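Local coordinates for protein FAD-dependent oxidoreductase (Actinomadura kijaniata, PDB 3M9V) that is a flavin-dependent enzyme of the acyl-CoA dehydrogenase family that acts in the biosynthesis of the sugar D-kijanose, probably oxidising a dTDP-linked intermediate, at residues Ala42-Asp46 / Arg375-Asp379; Val69-Gly75 / Leu131-Val135; Val152-Pro157 / Ile183-Gly189. All blocks are in the same frame, centred on the assembly; numbering follows the deposited sequence.

Contact 1. Residues Ala42-Asp46 / Arg375-Asp379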
loop_
_atom_site.group_PDB
_atom_site.type_symbol
_atom_site.label_atom_id
_atom_site.label_comp_id
_atom_site.label_asym_id
_atom_site.label_seq_id
_atom_site.Cartn_x
_atom_site.Cartn_y
_atom_site.Cartn_z
ATOM N N ALA A 42 -24.611 21.872 -5.924
ATOM C CA ALA A 42 -23.994 20.868 -5.040
ATOM C C ALA A 42 -23.326 21.485 -3.816
ATOM O O ALA A 42 -23.546 21.014 -2.691
ATOM C CB ALA A 42 -23.006 19.950 -5.779
ATOM N N ALA A 43 -22.554 22.552 -4.013
ATOM C CA ALA A 43 -21.771 23.125 -2.910
ATOM C C ALA A 43 -22.678 23.685 -1.823
ATOM O O ALA A 43 -22.393 23.563 -0.634
ATOM C CB ALA A 43 -20.776 24.245 -3.377
ATOM N N GLU A 44 -23.766 24.338 -2.231
ATOM C CA GLU A 44 -24.652 24.966 -1.251
ATOM C C GLU A 44 -25.312 23.847 -0.450
ATOM O O GLU A 44 -25.442 23.950 0.773
ATOM C CB GLU A 44 -25.742 25.743 -1.999
ATOM C CG GLU A 44 -26.967 26.094 -1.152
ATOM C CD GLU A 44 -28.245 26.327 -1.968
ATOM O OE1 GLU A 44 -29.337 25.894 -1.523
ATOM O OE2 GLU A 44 -28.178 26.936 -3.062
ATOM N N HIS A 45 -25.796 22.792 -1.101
ATOM C CA HIS A 45 -26.489 21.745 -0.336
ATOM C C HIS A 45 -25.569 20.978 0.622
ATOM O O HIS A 45 -25.984 20.530 1.689
ATOM C CB HIS A 45 -27.223 20.792 -1.272
ATOM C CG HIS A 45 -28.396 21.445 -1.943
ATOM N ND1 HIS A 45 -29.475 21.933 -1.232
ATOM C CD2 HIS A 45 -28.636 21.739 -3.242
ATOM C CE1 HIS A 45 -30.359 22.446 -2.070
ATOM N NE2 HIS A 45 -29.870 22.346 -3.294
ATOM N N ASP A 46 -24.320 20.795 0.212
ATOM C CA ASP A 46 -23.327 20.213 1.104
ATOM C C ASP A 46 -23.043 21.100 2.311
ATOM O O ASP A 46 -22.937 20.637 3.443
ATOM C CB ASP A 46 -22.039 19.966 0.315
ATOM C CG ASP A 46 -20.890 19.537 1.206
ATOM O OD1 ASP A 46 -20.852 18.421 1.754
ATOM O OD2 ASP A 46 -19.956 20.323 1.392
ATOM N N ARG A 375 -14.746 18.229 -0.788
ATOM C CA ARG A 375 -16.012 17.510 -0.681
ATOM C C ARG A 375 -15.932 16.052 -1.174
ATOM O O ARG A 375 -16.556 15.154 -0.596
ATOM C CB ARG A 375 -17.125 18.271 -1.422
ATOM C CG ARG A 375 -18.472 17.541 -1.368
ATOM C CD ARG A 375 -19.650 18.334 -1.949
ATOM N NE ARG A 375 -19.583 18.549 -3.391
ATOM C CZ ARG A 375 -19.171 19.669 -3.981
ATOM N NH1 ARG A 375 -19.169 19.741 -5.299
ATOM N NH2 ARG A 375 -18.718 20.715 -3.302
ATOM N N LEU A 376 -15.217 15.803 -2.266
ATOM C CA LEU A 376 -15.071 14.456 -2.829
ATOM C C LEU A 376 -14.330 13.575 -1.824
ATOM O O LEU A 376 -14.693 12.402 -1.652
ATOM C CB LEU A 376 -14.248 14.527 -4.105
ATOM C CG LEU A 376 -14.949 15.336 -5.213
ATOM C CD1 LEU A 376 -14.316 15.050 -6.571
ATOM C CD2 LEU A 376 -16.438 14.989 -5.283
ATOM N N LEU A 377 -13.360 14.153 -1.113
ATOM C CA LEU A 377 -12.704 13.343 -0.093
ATOM C C LEU A 377 -13.662 12.866 1.018
ATOM O O LEU A 377 -13.542 11.749 1.552
ATOM C CB LEU A 377 -11.528 14.106 0.522
ATOM C CG LEU A 377 -10.772 13.326 1.617
ATOM C CD1 LEU A 377 -9.871 12.244 0.994
ATOM C CD2 LEU A 377 -9.862 14.236 2.445
ATOM N N ARG A 378 -14.564 13.752 1.428
ATOM C CA ARG A 378 -15.606 13.323 2.357
ATOM C C ARG A 378 -16.621 12.367 1.745
ATOM O O ARG A 378 -16.992 11.382 2.407
ATOM C CB ARG A 378 -16.312 14.549 2.942
ATOM C CG ARG A 378 -15.293 15.427 3.677
ATOM C CD ARG A 378 -15.963 16.633 4.392
ATOM N NE ARG A 378 -16.189 17.741 3.472
ATOM C CZ ARG A 378 -17.377 18.038 2.938
ATOM N NH1 ARG A 378 -17.533 19.068 2.125
ATOM N NH2 ARG A 378 -18.473 17.352 3.233
ATOM N N ASP A 379 -17.136 12.682 0.557
ATOM C CA ASP A 379 -18.193 11.809 0.032
ATOM C C ASP A 379 -17.654 10.416 -0.297
ATOM O O ASP A 379 -18.378 9.416 -0.218
ATOM C CB ASP A 379 -18.811 12.337 -1.268
ATOM C CG ASP A 379 -19.589 13.605 -1.034
ATOM O OD1 ASP A 379 -19.886 13.916 0.128
ATOM O OD2 ASP A 379 -19.867 14.290 -2.024
HETATM O O HOH W 1 -21.473 15.909 1.168
#

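Contact 2. Residues Val69-Gly75 / Leu131-Val135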
loop_
_atom_site.group_PDB
_atom_site.type_symbol
_atom_site.label_atom_id
_atom_site.label_comp_id
_atom_site.label_asym_id
_atom_site.label_seq_id
_atom_site.Cartn_x
_atom_site.Cartn_y
_atom_site.Cartn_z
ATOM N N VAL A 69 -38.672 1.179 -14.390
ATOM C CA VAL A 69 -39.972 0.519 -14.473
ATOM C C VAL A 69 -40.079 -0.172 -15.833
ATOM O O VAL A 69 -39.687 0.399 -16.847
ATOM C CB VAL A 69 -41.114 1.547 -14.304
ATOM C CG1 VAL A 69 -42.466 0.879 -14.564
ATOM C CG2 VAL A 69 -41.052 2.149 -12.890
ATOM N N PRO A 70 -40.590 -1.407 -15.878
ATOM C CA PRO A 70 -40.778 -2.155 -17.129
ATOM C C PRO A 70 -41.505 -1.315 -18.197
ATOM O O PRO A 70 -42.438 -0.565 -17.890
ATOM C CB PRO A 70 -41.670 -3.302 -16.689
ATOM C CG PRO A 70 -41.213 -3.582 -15.290
ATOM C CD PRO A 70 -40.940 -2.204 -14.692
ATOM N N ALA A 71 -41.069 -1.378 -19.451
ATOM C CA ALA A 71 -41.820 -0.675 -20.488
ATOM C C ALA A 71 -43.299 -1.099 -20.542
ATOM O O ALA A 71 -44.166 -0.270 -20.806
ATOM C CB ALA A 71 -41.147 -0.815 -21.856
ATOM N N GLU A 72 -43.599 -2.359 -20.253
ATOM C CA GLU A 72 -44.987 -2.799 -20.151
ATOM C C GLU A 72 -45.798 -1.828 -19.305
ATOM O O GLU A 72 -46.987 -1.690 -19.568
ATOM C CB GLU A 72 -45.120 -4.179 -19.488
ATOM C CG GLU A 72 -44.590 -5.376 -20.279
ATOM C CD GLU A 72 -43.095 -5.671 -20.104
ATOM O OE1 GLU A 72 -42.757 -6.878 -20.098
ATOM O OE2 GLU A 72 -42.248 -4.746 -19.993
ATOM N N LEU A 73 -45.209 -1.178 -18.301
ATOM C CA LEU A 73 -45.995 -0.353 -17.398
ATOM C C LEU A 73 -45.836 1.121 -17.711
ATOM O O LEU A 73 -46.312 1.958 -16.947
ATOM C CB LEU A 73 -45.705 -0.648 -15.928
ATOM C CG LEU A 73 -45.995 -2.106 -15.574
ATOM C CD1 LEU A 73 -45.679 -2.384 -14.129
ATOM C CD2 LEU A 73 -47.472 -2.383 -15.751
ATOM N N GLY A 74 -45.170 1.416 -18.822
ATOM C CA GLY A 74 -44.938 2.787 -19.230
ATOM C C GLY A 74 -43.595 3.379 -18.841
ATOM O O GLY A 74 -43.380 4.577 -19.045
ATOM N N GLY A 75 -42.712 2.568 -18.256
ATOM C CA GLY A 75 -41.376 3.039 -17.901
ATOM C C GLY A 75 -40.385 2.966 -19.057
ATOM O O GLY A 75 -40.695 2.393 -20.109
ATOM N N LEU A 131 -45.145 0.806 -9.097
ATOM C CA LEU A 131 -44.385 0.978 -10.334
ATOM C C LEU A 131 -45.058 1.977 -11.286
ATOM O O LEU A 131 -44.372 2.874 -11.798
ATOM C CB LEU A 131 -44.123 -0.373 -11.023
ATOM C CG LEU A 131 -43.147 -1.383 -10.393
ATOM C CD1 LEU A 131 -43.379 -2.787 -10.973
ATOM C CD2 LEU A 131 -41.676 -0.995 -10.647
ATOM N N ARG A 132 -46.373 1.878 -11.512
ATOM C CA ARG A 132 -46.989 2.952 -12.303
ATOM C C ARG A 132 -46.950 4.266 -11.548
ATOM O O ARG A 132 -46.769 5.323 -12.134
ATOM C CB ARG A 132 -48.432 2.678 -12.736
ATOM C CG ARG A 132 -48.954 1.310 -12.390
ATOM C CD ARG A 132 -50.348 1.154 -12.974
ATOM N NE ARG A 132 -50.284 1.197 -14.430
ATOM C CZ ARG A 132 -50.503 0.134 -15.193
ATOM N NH1 ARG A 132 -50.406 0.244 -16.507
ATOM N NH2 ARG A 132 -50.808 -1.025 -14.620
ATOM N N GLY A 133 -47.079 4.236 -10.229
ATOM C CA GLY A 133 -46.741 5.461 -9.513
ATOM C C GLY A 133 -45.410 6.110 -9.875
ATOM O O GLY A 133 -45.316 7.339 -10.042
ATOM N N MET A 134 -44.365 5.285 -9.960
ATOM C CA MET A 134 -43.006 5.814 -10.121
ATOM C C MET A 134 -42.925 6.522 -11.465
ATOM O O MET A 134 -42.299 7.574 -11.606
ATOM C CB MET A 134 -41.952 4.705 -9.993
ATOM C CG MET A 134 -41.978 3.983 -8.649
ATOM S SD MET A 134 -40.945 2.502 -8.509
ATOM C CE MET A 134 -39.371 3.156 -9.034
ATOM N N VAL A 135 -43.553 5.929 -12.475
ATOM C CA VAL A 135 -43.475 6.538 -13.808
ATOM C C VAL A 135 -44.173 7.897 -13.818
ATOM O O VAL A 135 -43.709 8.887 -14.400
ATOM C CB VAL A 135 -44.141 5.609 -14.845
ATOM C CG1 VAL A 135 -44.138 6.274 -16.225
ATOM C CG2 VAL A 135 -43.441 4.238 -14.889
#

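Contact 3. Residues Val152-Pro157 / Ile183-Gly189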
loop_
_atom_site.group_PDB
_atom_site.type_symbol
_atom_site.label_atom_id
_atom_site.label_comp_id
_atom_site.label_asym_id
_atom_site.label_seq_id
_atom_site.Cartn_x
_atom_site.Cartn_y
_atom_site.Cartn_z
ATOM N N VAL A 152 -36.468 -2.493 17.911
ATOM C CA VAL A 152 -36.571 -3.558 16.923
ATOM C C VAL A 152 -37.905 -3.473 16.172
ATOM O O VAL A 152 -38.975 -3.658 16.759
ATOM C CB VAL A 152 -36.367 -4.937 17.560
ATOM C CG1 VAL A 152 -37.080 -4.978 18.905
ATOM C CG2 VAL A 152 -36.831 -6.046 16.632
ATOM N N THR A 153 -37.854 -3.194 14.871
ATOM C CA THR A 153 -39.059 -2.762 14.177
ATOM C C THR A 153 -39.942 -3.988 13.978
ATOM O O THR A 153 -39.545 -4.941 13.309
ATOM C CB THR A 153 -38.714 -2.110 12.827
ATOM O OG1 THR A 153 -37.998 -0.897 13.076
ATOM C CG2 THR A 153 -39.981 -1.797 12.028
ATOM N N THR A 154 -41.149 -3.960 14.541
ATOM C CA THR A 154 -41.988 -5.161 14.597
ATOM C C THR A 154 -43.399 -4.873 14.089
ATOM O O THR A 154 -43.926 -3.775 14.263
ATOM C CB THR A 154 -42.063 -5.706 16.047
ATOM O OG1 THR A 154 -42.510 -4.654 16.901
ATOM C CG2 THR A 154 -40.681 -5.980 16.580
ATOM N N LEU A 155 -43.992 -5.856 13.430
ATOM C CA LEU A 155 -45.362 -5.750 12.961
ATOM C C LEU A 155 -46.233 -6.603 13.882
ATOM O O LEU A 155 -45.924 -7.764 14.149
ATOM C CB LEU A 155 -45.506 -6.315 11.547
ATOM C CG LEU A 155 -45.557 -5.539 10.232
ATOM C CD1 LEU A 155 -45.937 -6.528 9.137
ATOM C CD2 LEU A 155 -46.528 -4.361 10.246
ATOM N N ARG A 156 -47.328 -6.027 14.356
ATOM C CA ARG A 156 -48.192 -6.666 15.346
ATOM C C ARG A 156 -49.589 -6.734 14.724
ATOM O O ARG A 156 -50.056 -5.775 14.103
ATOM C CB ARG A 156 -48.267 -5.696 16.526
ATOM C CG ARG A 156 -48.130 -6.284 17.906
ATOM C CD ARG A 156 -48.826 -5.330 18.858
ATOM N NE ARG A 156 -48.524 -3.941 18.530
ATOM C CZ ARG A 156 -49.187 -2.892 19.010
ATOM N NH1 ARG A 156 -48.821 -1.666 18.667
ATOM N NH2 ARG A 156 -50.216 -3.059 19.830
ATOM N N PRO A 157 -50.300 -7.856 14.905
ATOM C CA PRO A 157 -51.584 -7.941 14.202
ATOM C C PRO A 157 -52.542 -6.933 14.837
ATOM O O PRO A 157 -52.442 -6.672 16.033
ATOM C CB PRO A 157 -52.019 -9.387 14.445
ATOM C CG PRO A 157 -51.379 -9.738 15.765
ATOM C CD PRO A 157 -50.082 -8.980 15.831
ATOM N N ILE A 183 -40.149 -1.265 4.321
ATOM C CA ILE A 183 -39.528 -1.324 5.640
ATOM C C ILE A 183 -39.234 -2.790 5.912
ATOM O O ILE A 183 -40.097 -3.643 5.691
ATOM C CB ILE A 183 -40.486 -0.817 6.745
ATOM C CG1 ILE A 183 -40.923 0.619 6.444
ATOM C CG2 ILE A 183 -39.844 -0.814 8.136
ATOM C CD1 ILE A 183 -39.763 1.592 6.360
ATOM N N ASN A 184 -38.024 -3.095 6.366
ATOM C CA ASN A 184 -37.742 -4.467 6.756
ATOM C C ASN A 184 -38.174 -4.670 8.204
ATOM O O ASN A 184 -37.676 -3.999 9.109
ATOM C CB ASN A 184 -36.250 -4.754 6.632
ATOM C CG ASN A 184 -35.810 -4.858 5.182
ATOM O OD1 ASN A 184 -36.580 -4.596 4.252
ATOM N ND2 ASN A 184 -34.567 -5.276 4.988
ATOM N N ALA A 185 -39.088 -5.602 8.440
ATOM C CA ALA A 185 -39.617 -5.715 9.795
ATOM C C ALA A 185 -39.762 -7.206 10.072
ATOM O O ALA A 185 -39.621 -8.016 9.154
ATOM C CB ALA A 185 -40.958 -4.975 9.884
ATOM N N ARG A 186 -40.043 -7.574 11.318
ATOM C CA ARG A 186 -40.434 -8.954 11.638
ATOM C C ARG A 186 -41.806 -8.968 12.326
ATOM O O ARG A 186 -42.132 -8.035 13.068
ATOM C CB ARG A 186 -39.424 -9.558 12.620
ATOM C CG ARG A 186 -39.380 -8.740 13.895
ATOM C CD ARG A 186 -38.377 -9.302 14.878
ATOM N NE ARG A 186 -37.065 -9.466 14.253
ATOM C CZ ARG A 186 -36.069 -10.166 14.789
ATOM N NH1 ARG A 186 -34.917 -10.263 14.139
ATOM N NH2 ARG A 186 -36.229 -10.770 15.962
ATOM N N THR A 187 -42.598 -10.016 12.118
ATOM C CA THR A 187 -43.852 -10.098 12.859
ATOM C C THR A 187 -43.685 -10.396 14.341
ATOM O O THR A 187 -42.610 -10.736 14.837
ATOM C CB THR A 187 -44.794 -11.184 12.342
ATOM O OG1 THR A 187 -44.135 -12.444 12.516
ATOM C CG2 THR A 187 -45.151 -10.948 10.880
ATOM N N ASP A 188 -44.814 -10.244 15.022
ATOM C CA ASP A 188 -45.000 -10.606 16.418
ATOM C C ASP A 188 -46.464 -10.537 16.862
ATOM O O ASP A 188 -46.848 -9.805 17.779
ATOM C CB ASP A 188 -44.121 -9.782 17.346
ATOM C CG ASP A 188 -43.923 -10.507 18.653
ATOM O OD1 ASP A 188 -44.260 -11.713 18.656
ATOM O OD2 ASP A 188 -43.458 -9.878 19.629
ATOM N N GLY A 189 -47.278 -11.329 16.173
ATOM C CA GLY A 189 -48.619 -11.668 16.633
ATOM C C GLY A 189 -48.684 -12.984 17.378
ATOM O O GLY A 189 -49.107 -12.972 18.530
#

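Contact 1. Residues Ala42-Asp46 / Arg375-Asp379
D46, near the C-terminal end of helix 35-48, reaches across to R375 and R378, which lie one turn apart on helix 372-379. The charged interaction is a salt bridge in which R378 meets the carboxylate end-on, one nitrogen to each oxygen. NH2 of R378 donates to OD1 of D46 at 3.0 Å, with an N-H...O angle of 167°, and OD1 accepts through its syn lone pair. NH1 of R378 lies 2.8 Å from OD2 of D46, again on the syn side but somewhat out of the carboxylate plane. The planes of the two flat groups are 21° apart, which suits the two-nitrogen grip, and the paired bonds resist rotation of either about its last torsion. A bend at chi3 turns the guanidinium of R378 toward D46.

Water extends the polar network. One molecule donates to OD1 of D46 at 2.7 Å and to OD1 of D379 at 2.8 Å; serving both carboxylates, it probably eases the nearness of two like charges.

R375 contributes mainly through packing. Its CD rests 3.6 Å from CG of D46, the two side chains sliding past each other in opposite directions. The chain is extended as far as CD, then bends at chi3, which carries the guanidinium to the A42-A43 turn. There NH1 of R375 lies 3.9 Å from CB of A42.

The segment axes cross at 58° and stay 12.5 Å apart, a separation spanned by long side chains. R378 also donates to L217 O and D379 accepts from M219 N, while L376 packs on helix 264-283. The carbonyl of R378 bonds Y367 of the second subunit, placing this junction of N- and C-terminal helical regions beside a subunit interface.

Contact 2. Residues Val69-Gly75 / Leu131-Val135
V69 and V135 form the centre of the contact, in which the 69-75 loop, with its short 3-10 turn, packs on helix 121-136 of the N-terminal helical domain of the acyl-CoA dehydrogenase fold. CG1 of V69 stands 3.5 Å from CG2 of V135, and the two branched side chains meet at a slant. V69 spreads its methyls over the helix: CG1 lies opposite the backbone nitrogen (chi1 173°) and meets V135, whereas CG2 touches CD2 of L131 at 3.9 Å and also CB of M134. V135 has the same rotamer, which directs its CG2 to V69 and its CG1 to the glycine turn.

L73 divides its contacts between two helix residues. Its CD1 packs 3.9 Å from CD1 of L131, and its CD2 lies over one face of the R132 guanidinium, 3.8 Å from NH2. The R132 chain takes an unusual, nearly eclipsed first torsion (chi1 -5°) and bends again at chi3; the courses of the two side chains, R132 and L73, cross at about a right angle. The polar end of R132 is engaged by E128 in a salt bridge, while L73 also touches W116 of helix 96-118.

The loop holds its own shape through P70 O, which accepts from the amides of L73 and G75, arriving from opposite faces of the carbonyl plane. G74 has a positive phi (96°) that would press a side chain against the preceding carbonyl. This tight turn brings its own carbonyl to the helix, with G74 O 3.4 Å from CG1 of V135.

Contact 3. Residues Val152-Pro157 / Ile183-Gly189
Parallel pairing of strands 154-157 and 180-187 builds part of the middle beta domain of the acyl-CoA dehydrogenase fold, with T154 paired with R186 and L155 with T187, the two pairs on opposite faces. The bonding follows the parallel pattern, in which one strand uses T153 O, L155 N and L155 O in turn. The amide of R186 gives a weak bond to T153 O, and L155 N donates to R186 O at 2.9 Å with an angle of 165°. D188 N then reaches L155 O at 2.9 Å, but the angle of 126° makes this bond weak as the chain leaves the strand. CA-H groups supplement the ladder: CA of T154 lies 3.3 Å from R186 O.

On the face bearing T154 and R186, CG2 of T154 approaches CG of R186 at 4.1 Å. CG of R186 sits between its own backbone N and carbonyl carbon (chi1 60°), and the chain then bends at chi3 so that its guanidinium has V152 CG2 over one face. CD of R186 and CG2 of V152 are 4.0 Å apart.

The T153 methyl, anti to the backbone N, touches A185 and I183: CG2 is 4.0 Å from both A185 CB and I183 CG2. Its hydroxyl is engaged instead by the D147 carboxylate and the backbone amide of R168. L155, on the face it shares with T187, packs on W163, A197 and P199 of the adjoining strands.

N184 belongs to the thymidine-5'-diphosphate pocket, and its ND2 makes a weak hydrogen bond to TYD O1B. Such a strand carrying a ligand-binding residue is in keeping with the middle beta domain of this family, which lies beside the flavin and substrate sites.

In the fold
The three contacts do not touch. Contacts 2 and 3 are consecutive in sequence, their nearest atoms about 13 Å apart, and both fall inside the long loop closed by contact 1, whose nearest atoms are about 21 Å from contact 2 and 22 Å from contact 3. Contact 3 lies at the ligand, the N184 side chain about 3 Å from the bound thymidine-5'-diphosphate and about 4 Å from that of I145. Contact 2 is farther off, its L131 side chain about 7 Å from that of dTDP-binding E115. In contact 1, the R378 side chain is about 10 Å from that of F385. I145 and F385 bind FMN in another structure of the protein; the flavin is absent here.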